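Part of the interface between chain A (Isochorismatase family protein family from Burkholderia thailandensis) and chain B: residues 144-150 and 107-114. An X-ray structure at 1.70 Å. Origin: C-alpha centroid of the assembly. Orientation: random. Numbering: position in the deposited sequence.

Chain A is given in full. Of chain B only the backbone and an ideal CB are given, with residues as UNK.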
ATOM      1  N   ALA A 144       6.600  -1.132   1.731  1.00  8.46           N
ATOM      2  CA  ALA A 144       7.251  -1.095   0.415  1.00  8.45           C
ATOM      3  C   ALA A 144       6.547  -0.095  -0.528  1.00  8.73           C
ATOM      4  O   ALA A 144       7.191   0.754  -1.158  1.00  8.83           O
ATOM      5  CB  ALA A 144       7.260  -2.492  -0.207  1.00  8.35           C
ATOM      6  N   ARG A 145       5.226  -0.203  -0.607  1.00  8.98           N
ATOM      7  CA  ARG A 145       4.442   0.716  -1.414  1.00  9.33           C
ATOM      8  C   ARG A 145       4.630   2.183  -1.017  1.00  9.61           C
ATOM      9  O   ARG A 145       4.826   3.047  -1.858  1.00  9.69           O
ATOM     10  CB  ARG A 145       2.971   0.348  -1.309  1.00  9.44           C
ATOM     11  CG  ARG A 145       2.609  -0.875  -2.139  1.00  9.43           C
ATOM     12  CD  ARG A 145       1.131  -1.207  -1.957  1.00  9.61           C
ATOM     13  NE  ARG A 145       0.726  -2.401  -2.696  1.00  9.73           N
ATOM     14  CZ  ARG A 145      -0.007  -2.423  -3.809  1.00  9.90           C
ATOM     15  NH1 ARG A 145      -0.468  -1.306  -4.361  1.00 10.17           N
ATOM     16  NH2 ARG A 145      -0.293  -3.597  -4.358  1.00 10.07           N
ATOM     17  N   GLU A 146       4.572   2.459   0.279  1.00  9.92           N
ATOM     18  CA  GLU A 146       4.725   3.818   0.758  1.00 10.40           C
ATOM     19  C   GLU A 146       6.156   4.330   0.567  1.00  9.96           C
ATOM     20  O   GLU A 146       6.352   5.491   0.261  1.00  9.91           O
ATOM     21  CB  GLU A 146       4.282   3.921   2.221  1.00 11.24           C
ATOM     22  CG  GLU A 146       4.315   5.350   2.732  1.00 12.41           C
ATOM     23  CD  GLU A 146       3.377   5.623   3.912  1.00 13.26           C
ATOM     24  OE1 GLU A 146       3.296   6.802   4.293  1.00 15.76           O
ATOM     25  OE2 GLU A 146       2.730   4.700   4.458  1.00 14.23           O
ATOM     26  N   ALA A 147       7.144   3.460   0.782  1.00  9.44           N
ATOM     27  CA  ALA A 147       8.557   3.850   0.636  1.00  9.29           C
ATOM     28  C   ALA A 147       8.856   4.252  -0.808  1.00  9.30           C
ATOM     29  O   ALA A 147       9.516   5.258  -1.089  1.00  9.36           O
ATOM     30  CB  ALA A 147       9.458   2.714   1.072  1.00  9.31           C
ATOM     31  N   TYR A 148       8.303   3.479  -1.731  1.00  9.32           N
ATOM     32  CA  TYR A 148       8.394   3.789  -3.155  1.00  9.47           C
ATOM     33  C   TYR A 148       7.821   5.196  -3.450  1.00  9.67           C
ATOM     34  O   TYR A 148       8.449   6.005  -4.128  1.00  9.81           O
ATOM     35  CB  TYR A 148       7.627   2.706  -3.917  1.00  9.50           C
ATOM     36  CG  TYR A 148       7.281   2.987  -5.352  1.00  9.92           C
ATOM     37  CD1 TYR A 148       8.250   2.923  -6.338  1.00 10.13           C
ATOM     38  CD2 TYR A 148       5.960   3.255  -5.735  1.00 10.18           C
ATOM     39  CE1 TYR A 148       7.931   3.143  -7.662  1.00 10.72           C
ATOM     40  CE2 TYR A 148       5.641   3.488  -7.059  1.00 10.63           C
ATOM     41  CZ  TYR A 148       6.633   3.430  -8.013  1.00 10.91           C
ATOM     42  OH  TYR A 148       6.316   3.642  -9.329  1.00 11.63           O
ATOM     43  N   GLU A 149       6.629   5.486  -2.934  1.00  9.60           N
ATOM     44  CA  GLU A 149       5.995   6.795  -3.179  1.00 10.11           C
ATOM     45  C   GLU A 149       6.781   7.939  -2.555  1.00 10.34           C
ATOM     46  O   GLU A 149       6.713   9.086  -3.041  1.00 10.89           O
ATOM     47  CB  GLU A 149       4.564   6.801  -2.644  1.00 10.20           C
ATOM     48  CG  GLU A 149       3.715   5.814  -3.413  1.00 10.22           C
ATOM     49  CD  GLU A 149       2.238   6.064  -3.306  1.00 10.59           C
ATOM     50  OE1 GLU A 149       1.809   7.115  -2.779  1.00 10.61           O
ATOM     51  OE2 GLU A 149       1.506   5.191  -3.819  1.00 11.04           O
ATOM     52  N   ASN A 150       7.540   7.605  -1.514  1.00 10.22           N
ATOM     53  CA  ASN A 150       8.408   8.545  -0.828  1.00 10.64           C
ATOM     54  C   ASN A 150       9.833   8.580  -1.392  1.00 10.44           C
ATOM     55  O   ASN A 150      10.735   9.178  -0.790  1.00 10.29           O
ATOM     56  CB  ASN A 150       8.369   8.275   0.680  1.00 11.31           C
ATOM     57  CG  ASN A 150       7.121   8.850   1.309  1.00 12.08           C
ATOM     58  OD1 ASN A 150       7.109   9.992   1.752  1.00 14.13           O
ATOM     59  ND2 ASN A 150       6.044   8.124   1.231  1.00 12.55           N
TER
ATOM     60  N   UNK B 107       1.011  11.965  -8.603  1.00 10.44           N
ATOM     61  CA  UNK B 107       2.250  11.721  -9.367  1.00 10.76           C
ATOM     62  C   UNK B 107       2.860  10.358  -9.111  1.00 10.62           C
ATOM     63  O   UNK B 107       4.066  10.178  -9.308  1.00 10.85           O
ATOM     64  CB  UNK B 107       3.287  12.796  -9.036  1.00 10.76           C
ATOM     65  N   UNK B 108       2.051   9.414  -8.635  1.00 10.28           N
ATOM     66  CA  UNK B 108       2.472   8.025  -8.358  1.00 10.24           C
ATOM     67  C   UNK B 108       1.221   7.165  -8.184  1.00 10.10           C
ATOM     68  O   UNK B 108       0.125   7.635  -8.489  1.00 10.37           O
ATOM     69  CB  UNK B 108       3.359   7.948  -7.114  1.00 10.24           C
ATOM     70  N   UNK B 109       1.374   5.926  -7.684  1.00 10.22           N
ATOM     71  CA  UNK B 109       0.264   4.972  -7.612  1.00 10.10           C
ATOM     72  C   UNK B 109      -0.875   5.469  -6.785  1.00  9.80           C
ATOM     73  O   UNK B 109      -1.971   5.713  -7.310  1.00  9.43           O
ATOM     74  CB  UNK B 109       0.744   3.634  -7.047  1.00 10.10           C
ATOM     75  N   UNK B 110      -0.623   5.638  -5.491  1.00  9.54           N
ATOM     76  CA  UNK B 110      -1.662   5.983  -4.549  1.00  9.46           C
ATOM     77  C   UNK B 110      -2.043   7.440  -4.590  1.00  9.31           C
ATOM     78  O   UNK B 110      -1.241   8.300  -4.980  1.00  9.22           O
ATOM     79  CB  UNK B 110      -1.221   5.611  -3.132  1.00  9.46           C
ATOM     80  N   UNK B 111      -3.274   7.721  -4.154  1.00  9.27           N
ATOM     81  CA  UNK B 111      -3.856   9.050  -4.307  1.00  9.21           C
ATOM     82  C   UNK B 111      -3.655  10.015  -3.145  1.00  9.19           C
ATOM     83  O   UNK B 111      -4.212  11.113  -3.179  1.00  9.29           O
ATOM     84  CB  UNK B 111      -5.359   8.899  -4.552  1.00  9.21           C
ATOM     85  N   UNK B 112      -2.870   9.638  -2.134  1.00  9.18           N
ATOM     86  CA  UNK B 112      -2.605  10.528  -1.005  1.00  9.40           C
ATOM     87  C   UNK B 112      -1.284  11.292  -1.106  1.00  9.31           C
ATOM     88  O   UNK B 112      -1.240  12.503  -0.852  1.00  9.45           O
ATOM     89  CB  UNK B 112      -2.614   9.715   0.291  1.00  9.40           C
ATOM     90  N   UNK B 113      -0.200  10.574  -1.410  1.00  9.15           N
ATOM     91  CA  UNK B 113       1.130  11.191  -1.442  1.00  9.03           C
ATOM     92  C   UNK B 113       1.165  12.389  -2.413  1.00  9.27           C
ATOM     93  O   UNK B 113       0.797  12.258  -3.579  1.00  9.08           O
ATOM     94  CB  UNK B 113       2.180  10.155  -1.846  1.00  9.03           C
ATOM     95  N   UNK B 114       1.571  13.553  -1.894  1.00  9.32           N
ATOM     96  CA  UNK B 114       1.671  14.750  -2.697  1.00  9.57           C
ATOM     97  C   UNK B 114       0.354  15.331  -3.176  1.00  9.67           C
ATOM     98  O   UNK B 114       0.346  16.108  -4.128  1.00 10.15           O
ATOM     99  CB  UNK B 114       2.551  14.455  -3.914  1.00  9.57           C
TER

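Chain A presents the last turns of a helix, from which R145(A), Y148(A) and E149(A) reach the neighbouring segment. The carboxylate of E149(A) extends furthest into the loop of chain B, and much of what follows is an answer to that charge.

At position 107 the ideal CB has nothing of chain A within 5.5 Å, so this contact hardly restricts the choice. The residue is H107(B), whose ring stays out of reach of the helix and is bonded through ND1 elsewhere in the structure.

Position 108 points toward chain A, its ideal CB 4.3 Å from CG of E149(A). A flexible side chain able to lie along the methylenes of the glutamate would suit, whether aliphatic or polar; another acid would be unwelcome. Q108(B) packs its CG 3.3 Å from CD of E149(A), while its amide turns back to its own chain: NE2 donates to the backbone O of position 110 at 2.8 Å and to the backbone O of position 113 at 2.9 Å. The glutamine thus ties the loop together around the incoming carboxylate.

Position 109 also points toward chain A. Its ideal CB lies 3.7 Å from OE2 of E149(A) and 4.9 Å from CE2 of Y148(A), and the guanidinium of R145(A) is farther along. A large side chain could use this surface; an aromatic one would suit both the tyrosine ring and the flat cation, though a long aliphatic chain is conceivable. W109(B) fills the place. The edge of Y148(A) meets the face of its indole, the tyrosine and five-membered ring centroids being 4.9 Å apart and the planes at 51°. Its six-membered ring reaches R145(A), with CE3 3.9 Å from NH1 and CZ3 over one face of the guanidinium. NE1 comes within 3.4 Å of OH of Y148(A), but the angle is too poor for a hydrogen bond.

At position 110 an ideal CB would clash with OE2 of E149(A), only 2.8 Å away. The phi/psi of -78/156 is open to any residue, so it is the carboxylate that calls for glycine. With G110(B) in place, the backbone N donates to OE2 of E149(A) at 2.7 Å.

Position 111 points away and asks nothing of chain A; it is A111(B). Position 112 faces sideways, with no chain A atom near its ideal CB, and F112(B) directs its ring away. Its backbone still takes part: N donates to a water 3.0 Å away, which in turn donates to OE1 of E149(A) at 2.8 Å.

Position 113 points toward chain A, its ideal CB a tight 3.2 Å from OE1 of E149(A). A short donor is wanted, so serine or threonine would serve. T113(B), with chi1 in the m well, donates from OG1 to OE1 of E149(A) at 2.7 Å, giving the second carboxylate oxygen its own protein donor.

Position 114 is out of reach, and its positive phi of 68° favours glycine by itself; it is G114(B).

Chain B 107-114: HQWGAFTG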
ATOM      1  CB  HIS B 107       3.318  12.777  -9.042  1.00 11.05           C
ATOM      2  CG  HIS B 107       2.836  14.208  -9.113  1.00 11.43           C
ATOM      3  ND1 HIS B 107       2.326  14.754 -10.242  1.00 11.65           N
ATOM      4  CD2 HIS B 107       2.886  15.237  -8.163  1.00 11.50           C
ATOM      5  CE1 HIS B 107       2.015  16.049 -10.007  1.00 12.07           C
ATOM      6  NE2 HIS B 107       2.380  16.344  -8.739  1.00 11.96           N
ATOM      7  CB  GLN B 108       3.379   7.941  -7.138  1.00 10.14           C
ATOM      8  CG  GLN B 108       2.658   8.216  -5.829  1.00  9.76           C
ATOM      9  CD  GLN B 108       2.285   9.679  -5.647  1.00  9.65           C
ATOM     10  OE1 GLN B 108       3.127  10.560  -5.817  1.00  9.53           O
ATOM     11  NE2 GLN B 108       1.023   9.939  -5.265  1.00  9.26           N
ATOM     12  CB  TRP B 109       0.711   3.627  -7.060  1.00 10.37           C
ATOM     13  CG  TRP B 109       1.687   2.863  -7.915  1.00 10.75           C
ATOM     14  CD1 TRP B 109       2.295   3.253  -9.102  1.00 11.10           C
ATOM     15  CD2 TRP B 109       2.279   1.563  -7.595  1.00 11.18           C
ATOM     16  NE1 TRP B 109       3.159   2.280  -9.549  1.00 11.50           N
ATOM     17  CE2 TRP B 109       3.203   1.248  -8.683  1.00 11.58           C
ATOM     18  CE3 TRP B 109       2.122   0.660  -6.567  1.00 11.28           C
ATOM     19  CZ2 TRP B 109       3.921   0.066  -8.712  1.00 12.08           C
ATOM     20  CZ3 TRP B 109       2.852  -0.520  -6.598  1.00 11.82           C
ATOM     21  CH2 TRP B 109       3.724  -0.815  -7.651  1.00 12.18           C
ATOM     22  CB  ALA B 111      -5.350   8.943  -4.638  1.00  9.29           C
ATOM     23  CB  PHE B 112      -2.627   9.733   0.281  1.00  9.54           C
ATOM     24  CG  PHE B 112      -3.999   9.304   0.709  1.00  9.64           C
ATOM     25  CD1 PHE B 112      -4.799  10.157   1.444  1.00 10.09           C
ATOM     26  CD2 PHE B 112      -4.474   8.026   0.424  1.00  9.73           C
ATOM     27  CE1 PHE B 112      -6.046   9.766   1.885  1.00 10.26           C
ATOM     28  CE2 PHE B 112      -5.717   7.626   0.859  1.00  9.86           C
ATOM     29  CZ  PHE B 112      -6.515   8.501   1.578  1.00 10.22           C
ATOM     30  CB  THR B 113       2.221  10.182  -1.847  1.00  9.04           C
ATOM     31  OG1 THR B 113       2.217   9.060  -0.948  1.00  9.02           O
ATOM     32  CG2 THR B 113       3.605  10.847  -1.802  1.00  9.07           C
TER
HETATM   33  O   HOH W   1      -0.768   7.607  -1.728  1.00  9.79           O
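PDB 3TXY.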